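Local coordinates for protein RNA-dependent RNA polymerase (Toscana virus, PDB 6QW5) that probably cleaves RNA as the two-metal endonuclease of the viral L protein, taking capped primers from host transcripts for viral transcription, at residues A[81-86]-A[127-132]; A[91-96]-A[108-113]. All coordinates share one frame; numbering follows the deposited sequence.

Contact 1: residues A[81-86]-A[127-132]; sequences FTFGHL and VEFTTT. With MN (manganese (II) ion), chain C; XI7 (2-4-dioxo-4-phenylbutanoic acid), chain E.
Phe83 and Phe129 lay their rings one over the other in an offset stack, centroids 4.5 Å apart and planes only 6° from parallel. The two side chains come from opposite sides and slide past each other, so each benzylic carbon also sits above its partner's ring. Phe129 CB stands 3.6 Å from the centroid of the Phe83 ring, and Phe83 CB stands 3.9 Å from the centroid of the Phe129 ring, a reciprocal pair of CH-pi contacts. Phe83 is the residue at which the chain leaves helix 77-82; with CG turned anti to the carbonyl carbon (chi1 -56°), its ring reaches the strand. The opposite face of this ring carries Thr82 CG2, and its edge meets Thr130 O, 3.6 Å from Phe83 CZ, and Thr131 CG2, 4.0 Å from Phe83 CE2. Leu86 adds a looser touch at the far end, its CB 4.3 Å from Phe129 CZ. The strand belongs to the central sheet of the PD-(D/E)XK nuclease fold, and its residues alternate accordingly: Phe129 faces the chain after the helix, while Glu128 and Thr130 point to helix 136-157. Glu128, bent at chi2 (64°), binds manganese through OE2 at 2.2 Å, and Phe129 gives the same ion its carbonyl O at 2.1 Å. O8 and O11 of 2-4-dioxo-4-phenylbutanoic acid bind it too, and His79, from helix 77-82, and Asp114 complete the six ligands.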
# COMPACT_ATOMS: atom_id res chain seq x y z
N PHE A 81 -0.82 -7.91 3.82
CA PHE A 81 -2.19 -8.10 4.29
C PHE A 81 -2.87 -6.77 4.60
O PHE A 81 -4.06 -6.59 4.31
CB PHE A 81 -2.24 -9.00 5.53
CG PHE A 81 -3.64 -9.25 6.02
CD1 PHE A 81 -4.40 -10.27 5.48
CD2 PHE A 81 -4.21 -8.43 6.98
CE1 PHE A 81 -5.70 -10.50 5.91
CE2 PHE A 81 -5.51 -8.64 7.42
CZ PHE A 81 -6.26 -9.68 6.88
N THR A 82 -2.13 -5.84 5.21
CA THR A 82 -2.71 -4.56 5.60
C THR A 82 -3.32 -3.83 4.41
O THR A 82 -4.43 -3.29 4.49
CB THR A 82 -1.64 -3.69 6.26
OG1 THR A 82 -1.25 -4.30 7.50
CG2 THR A 82 -2.16 -2.29 6.49
N PHE A 83 -2.58 -3.76 3.30
CA PHE A 83 -3.00 -3.02 2.12
C PHE A 83 -3.49 -3.93 1.00
O PHE A 83 -3.52 -3.51 -0.16
CB PHE A 83 -1.85 -2.12 1.64
CG PHE A 83 -1.33 -1.19 2.70
CD1 PHE A 83 -1.97 0.02 2.94
CD2 PHE A 83 -0.23 -1.53 3.47
CE1 PHE A 83 -1.51 0.88 3.93
CE2 PHE A 83 0.25 -0.66 4.45
CZ PHE A 83 -0.40 0.54 4.69
N GLY A 84 -3.91 -5.16 1.32
CA GLY A 84 -4.32 -6.10 0.30
C GLY A 84 -5.63 -5.76 -0.39
O GLY A 84 -5.87 -6.24 -1.49
N HIS A 85 -6.48 -4.96 0.24
CA HIS A 85 -7.69 -4.52 -0.43
C HIS A 85 -7.43 -3.40 -1.44
O HIS A 85 -8.32 -3.09 -2.25
CB HIS A 85 -8.72 -4.05 0.59
CG HIS A 85 -8.28 -2.88 1.41
ND1 HIS A 85 -7.07 -2.84 2.07
CD2 HIS A 85 -8.88 -1.69 1.67
CE1 HIS A 85 -6.95 -1.68 2.70
NE2 HIS A 85 -8.03 -0.97 2.48
N LEU A 86 -6.24 -2.79 -1.42
CA LEU A 86 -5.90 -1.69 -2.32
C LEU A 86 -5.02 -2.11 -3.48
O LEU A 86 -5.10 -1.50 -4.54
CB LEU A 86 -5.18 -0.57 -1.56
CG LEU A 86 -5.98 0.05 -0.41
CD1 LEU A 86 -5.11 1.06 0.36
CD2 LEU A 86 -7.22 0.68 -0.95
N VAL A 127 2.73 4.93 -5.71
CA VAL A 127 2.15 4.73 -4.38
C VAL A 127 3.07 3.83 -3.56
O VAL A 127 3.47 2.75 -4.01
CB VAL A 127 0.74 4.11 -4.45
CG1 VAL A 127 0.09 4.12 -3.05
CG2 VAL A 127 -0.16 4.82 -5.47
N GLU A 128 3.41 4.26 -2.34
CA GLU A 128 4.20 3.42 -1.44
C GLU A 128 3.46 3.27 -0.13
O GLU A 128 2.94 4.24 0.41
CB GLU A 128 5.60 3.99 -1.20
CG GLU A 128 6.46 3.14 -0.23
CD GLU A 128 6.79 1.74 -0.76
OE1 GLU A 128 6.73 1.52 -1.99
OE2 GLU A 128 7.12 0.86 0.06
N PHE A 129 3.37 2.02 0.34
CA PHE A 129 2.79 1.67 1.62
C PHE A 129 3.89 1.36 2.63
O PHE A 129 4.94 0.79 2.29
CB PHE A 129 1.89 0.43 1.52
CG PHE A 129 0.89 0.48 0.39
CD1 PHE A 129 -0.01 1.53 0.28
CD2 PHE A 129 0.82 -0.56 -0.54
CE1 PHE A 129 -0.94 1.57 -0.74
CE2 PHE A 129 -0.11 -0.53 -1.57
CZ PHE A 129 -0.99 0.53 -1.66
N THR A 130 3.61 1.66 3.89
CA THR A 130 4.55 1.30 4.94
C THR A 130 3.77 1.18 6.24
O THR A 130 2.63 1.63 6.34
CB THR A 130 5.69 2.33 5.02
OG1 THR A 130 6.73 1.84 5.88
CG2 THR A 130 5.19 3.66 5.51
N THR A 131 4.37 0.51 7.21
CA THR A 131 3.77 0.28 8.52
C THR A 131 4.80 0.62 9.59
O THR A 131 6.00 0.67 9.32
CB THR A 131 3.33 -1.19 8.71
OG1 THR A 131 4.47 -2.01 9.02
CG2 THR A 131 2.69 -1.74 7.45
N THR A 132 4.33 0.84 10.82
CA THR A 132 5.22 1.05 11.95
C THR A 132 4.58 0.46 13.20
O THR A 132 3.36 0.52 13.37
CB THR A 132 5.55 2.53 12.18
OG1 THR A 132 6.47 2.67 13.28
CG2 THR A 132 4.28 3.32 12.52
MN MN C . 5.86 -0.65 1.05
O8 XI7 E . 7.15 -2.11 0.25
C9 XI7 E . 8.13 -2.34 1.16
C10 XI7 E . 8.14 -1.66 2.35
O11 XI7 E . 7.25 -0.82 2.70
O10 XI7 E . 9.09 -1.84 3.15
C8 XI7 E . 9.11 -3.25 0.92
C7 XI7 E . 9.30 -4.09 -0.30
C1 XI7 E . 10.40 -5.14 -0.30
C6 XI7 E . 11.27 -5.24 0.80
C5 XI7 E . 12.30 -6.19 0.84
C4 XI7 E . 12.48 -7.07 -0.23
C3 XI7 E . 11.61 -6.97 -1.34
C2 XI7 E . 10.58 -6.01 -1.37
O14 XI7 E . 8.74 -3.88 -1.39

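Contact 2: residues A[91-96]-A[108-113]. With MN (manganese (II) ion), chain D; XI7 (2-4-dioxo-4-phenylbutanoic acid), chain E.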
# COMPACT_ATOMS: atom_id res chain seq x y z
N ASP A 91 4.94 -3.81 -5.57
CA ASP A 91 6.25 -3.71 -6.21
C ASP A 91 6.19 -3.82 -7.73
O ASP A 91 6.00 -4.91 -8.29
CB ASP A 91 7.20 -4.75 -5.62
CG ASP A 91 7.46 -4.53 -4.13
OD1 ASP A 91 7.00 -3.50 -3.57
OD2 ASP A 91 8.12 -5.39 -3.50
N LYS A 92 6.34 -2.68 -8.42
CA LYS A 92 6.53 -2.59 -9.86
C LYS A 92 7.77 -1.75 -10.13
O LYS A 92 7.90 -0.66 -9.55
CB LYS A 92 5.31 -1.95 -10.55
CG LYS A 92 5.32 -2.09 -12.06
CD LYS A 92 3.93 -1.97 -12.66
CE LYS A 92 3.85 -2.70 -13.99
NZ LYS A 92 2.47 -2.71 -14.57
N LYS A 93 8.66 -2.22 -11.00
CA LYS A 93 9.90 -1.50 -11.27
C LYS A 93 9.68 -0.31 -12.21
O LYS A 93 8.89 -0.39 -13.16
CB LYS A 93 10.94 -2.44 -11.86
CG LYS A 93 11.62 -3.33 -10.82
CD LYS A 93 12.54 -4.35 -11.46
CE LYS A 93 12.65 -5.61 -10.61
NZ LYS A 93 13.10 -5.30 -9.23
N PHE A 94 10.40 0.79 -11.94
CA PHE A 94 10.27 1.99 -12.78
C PHE A 94 10.51 1.69 -14.24
O PHE A 94 9.84 2.25 -15.11
CB PHE A 94 11.26 3.06 -12.32
CG PHE A 94 10.79 3.83 -11.12
CD1 PHE A 94 9.74 4.72 -11.21
CD2 PHE A 94 11.40 3.66 -9.89
CE1 PHE A 94 9.30 5.43 -10.10
CE2 PHE A 94 10.98 4.37 -8.77
CZ PHE A 94 9.93 5.25 -8.88
N VAL A 95 11.48 0.82 -14.54
CA VAL A 95 11.84 0.57 -15.94
C VAL A 95 10.68 -0.07 -16.69
O VAL A 95 10.57 0.09 -17.91
CB VAL A 95 13.12 -0.30 -16.01
CG1 VAL A 95 12.83 -1.76 -15.59
CG2 VAL A 95 13.70 -0.26 -17.42
N GLU A 96 9.80 -0.77 -15.99
CA GLU A 96 8.66 -1.39 -16.65
C GLU A 96 7.68 -0.38 -17.21
O GLU A 96 6.94 -0.70 -18.14
CB GLU A 96 7.94 -2.33 -15.68
CG GLU A 96 8.79 -3.49 -15.20
CD GLU A 96 8.07 -4.32 -14.15
OE1 GLU A 96 6.85 -4.54 -14.32
OE2 GLU A 96 8.71 -4.73 -13.15
N SER A 108 18.20 3.42 -10.10
CA SER A 108 16.86 4.00 -10.00
C SER A 108 15.87 3.33 -10.95
O SER A 108 14.68 3.25 -10.64
CB SER A 108 16.94 5.52 -10.25
OG SER A 108 17.27 5.81 -11.60
N ASP A 109 16.34 2.82 -12.09
CA ASP A 109 15.47 2.09 -13.01
C ASP A 109 14.87 0.84 -12.38
O ASP A 109 13.81 0.38 -12.80
CB ASP A 109 16.24 1.70 -14.27
CG ASP A 109 16.71 2.91 -15.05
OD1 ASP A 109 15.86 3.70 -15.50
OD2 ASP A 109 17.94 3.04 -15.21
N PHE A 110 15.54 0.26 -11.38
CA PHE A 110 15.12 -1.01 -10.81
C PHE A 110 14.55 -0.89 -9.41
O PHE A 110 14.23 -1.92 -8.79
CB PHE A 110 16.30 -2.00 -10.84
CG PHE A 110 16.95 -2.10 -12.19
CD1 PHE A 110 16.24 -2.61 -13.27
CD2 PHE A 110 18.23 -1.64 -12.41
CE1 PHE A 110 16.81 -2.70 -14.53
CE2 PHE A 110 18.82 -1.72 -13.67
CZ PHE A 110 18.10 -2.25 -14.73
N GLN A 111 14.41 0.33 -8.88
CA GLN A 111 13.57 0.55 -7.72
C GLN A 111 12.13 0.18 -8.04
O GLN A 111 11.67 0.32 -9.17
CB GLN A 111 13.63 2.01 -7.29
CG GLN A 111 14.92 2.40 -6.60
CD GLN A 111 14.79 3.74 -5.94
OE1 GLN A 111 14.79 4.77 -6.61
NE2 GLN A 111 14.66 3.74 -4.62
N SER A 112 11.40 -0.28 -7.02
CA SER A 112 10.06 -0.80 -7.23
C SER A 112 9.15 -0.38 -6.08
O SER A 112 9.02 -1.09 -5.09
CB SER A 112 10.07 -2.33 -7.38
OG SER A 112 10.87 -2.92 -6.37
N PRO A 113 8.51 0.79 -6.21
CA PRO A 113 7.50 1.16 -5.21
C PRO A 113 6.32 0.21 -5.29
O PRO A 113 6.21 -0.61 -6.21
CB PRO A 113 7.11 2.60 -5.59
CG PRO A 113 7.67 2.82 -6.97
CD PRO A 113 8.73 1.81 -7.24
MN MN D . 6.98 -2.91 -1.63
O8 XI7 E . 7.15 -2.11 0.25
C9 XI7 E . 8.13 -2.34 1.16
C10 XI7 E . 8.14 -1.66 2.35
O11 XI7 E . 7.25 -0.82 2.70
O10 XI7 E . 9.09 -1.84 3.15
C8 XI7 E . 9.11 -3.25 0.92
C7 XI7 E . 9.30 -4.09 -0.30
C1 XI7 E . 10.40 -5.14 -0.30
C6 XI7 E . 11.27 -5.24 0.80
C5 XI7 E . 12.30 -6.19 0.84
C4 XI7 E . 12.48 -7.07 -0.23
C3 XI7 E . 11.61 -6.97 -1.34
C2 XI7 E . 10.58 -6.01 -1.37
O14 XI7 E . 8.74 -3.88 -1.39
O HOH W 1 8.02 -1.15 -2.41
O HOH W 2 5.92 -4.60 -1.17
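Phe94 packs beside Gln111 and Pro113 in the dense part of this contact, while Lys93 and Val95 meet Phe110 on its looser outer side. Three backbone hydrogen bonds tie the two segments together. Lys92 N donates to Pro113 O at 3.0 Å and Phe94 N to Gln111 O at 3.1 Å, the latter almost straight down the carbonyl bond (177° at the oxygen). Val95 N reaches Asp109 O at 2.9 Å from a more bent direction, in the carbonyl plane (146°). Phe94 keeps CG beside its own backbone N (chi1 -80°), which lays the ring alongside the Gln111 side chain, with Gln111 CB in the ring plane at its edge. Pro113 crosses the ring at about a right angle, with Pro113 CD 4.2 Å from the centroid of the Phe94 ring, an off-centre CH-pi contact. Val126 and Ala153 also touch this ring. Lys92 O is buried with no hydrogen-bond partner and is approached by the CA-H of Ser112, its CA 3.2 Å from the oxygen. Pro113 leads into Asp114, the pair forming the PD of the PD-(D/E)XK signature, and the facing segment brings Asp91 to the same site. Asp91 OD1 binds the second manganese at 2.0 Å, together with Asp114, two waters, and O8 and O14 of 2-4-dioxo-4-phenylbutanoic acid. One of those waters lies 2.9 Å from Ser112 O and can donate a hydrogen bond to it. On the solvent side, the aliphatic chain of Lys93 passes the edge of exposed Phe110, while Val95 CG1 comes no closer than 4.2 Å to Phe110 CD1.

Contact 1 is buried near the centre of the chain; the centre of contact 2 is about 15 Å from that point, nested within the loop that contact 1 closes. The first joins a helix end to a sheet strand through stacked aromatic rings; the second clamps two largely irregular segments with backbone hydrogen bonds and modest apolar packing. Both reach strand 124-131 and helix 136-157: contact 1 contains part of the strand, whose Glu128 and Thr130 touch the helix, while Phe94 of contact 2 touches both. Their centres are about 17 Å apart, yet Glu128 OE1 lies 3.3 Å from Pro113 CA. Each supplies a different manganese ion, bridged by Asp114 and ligand O8.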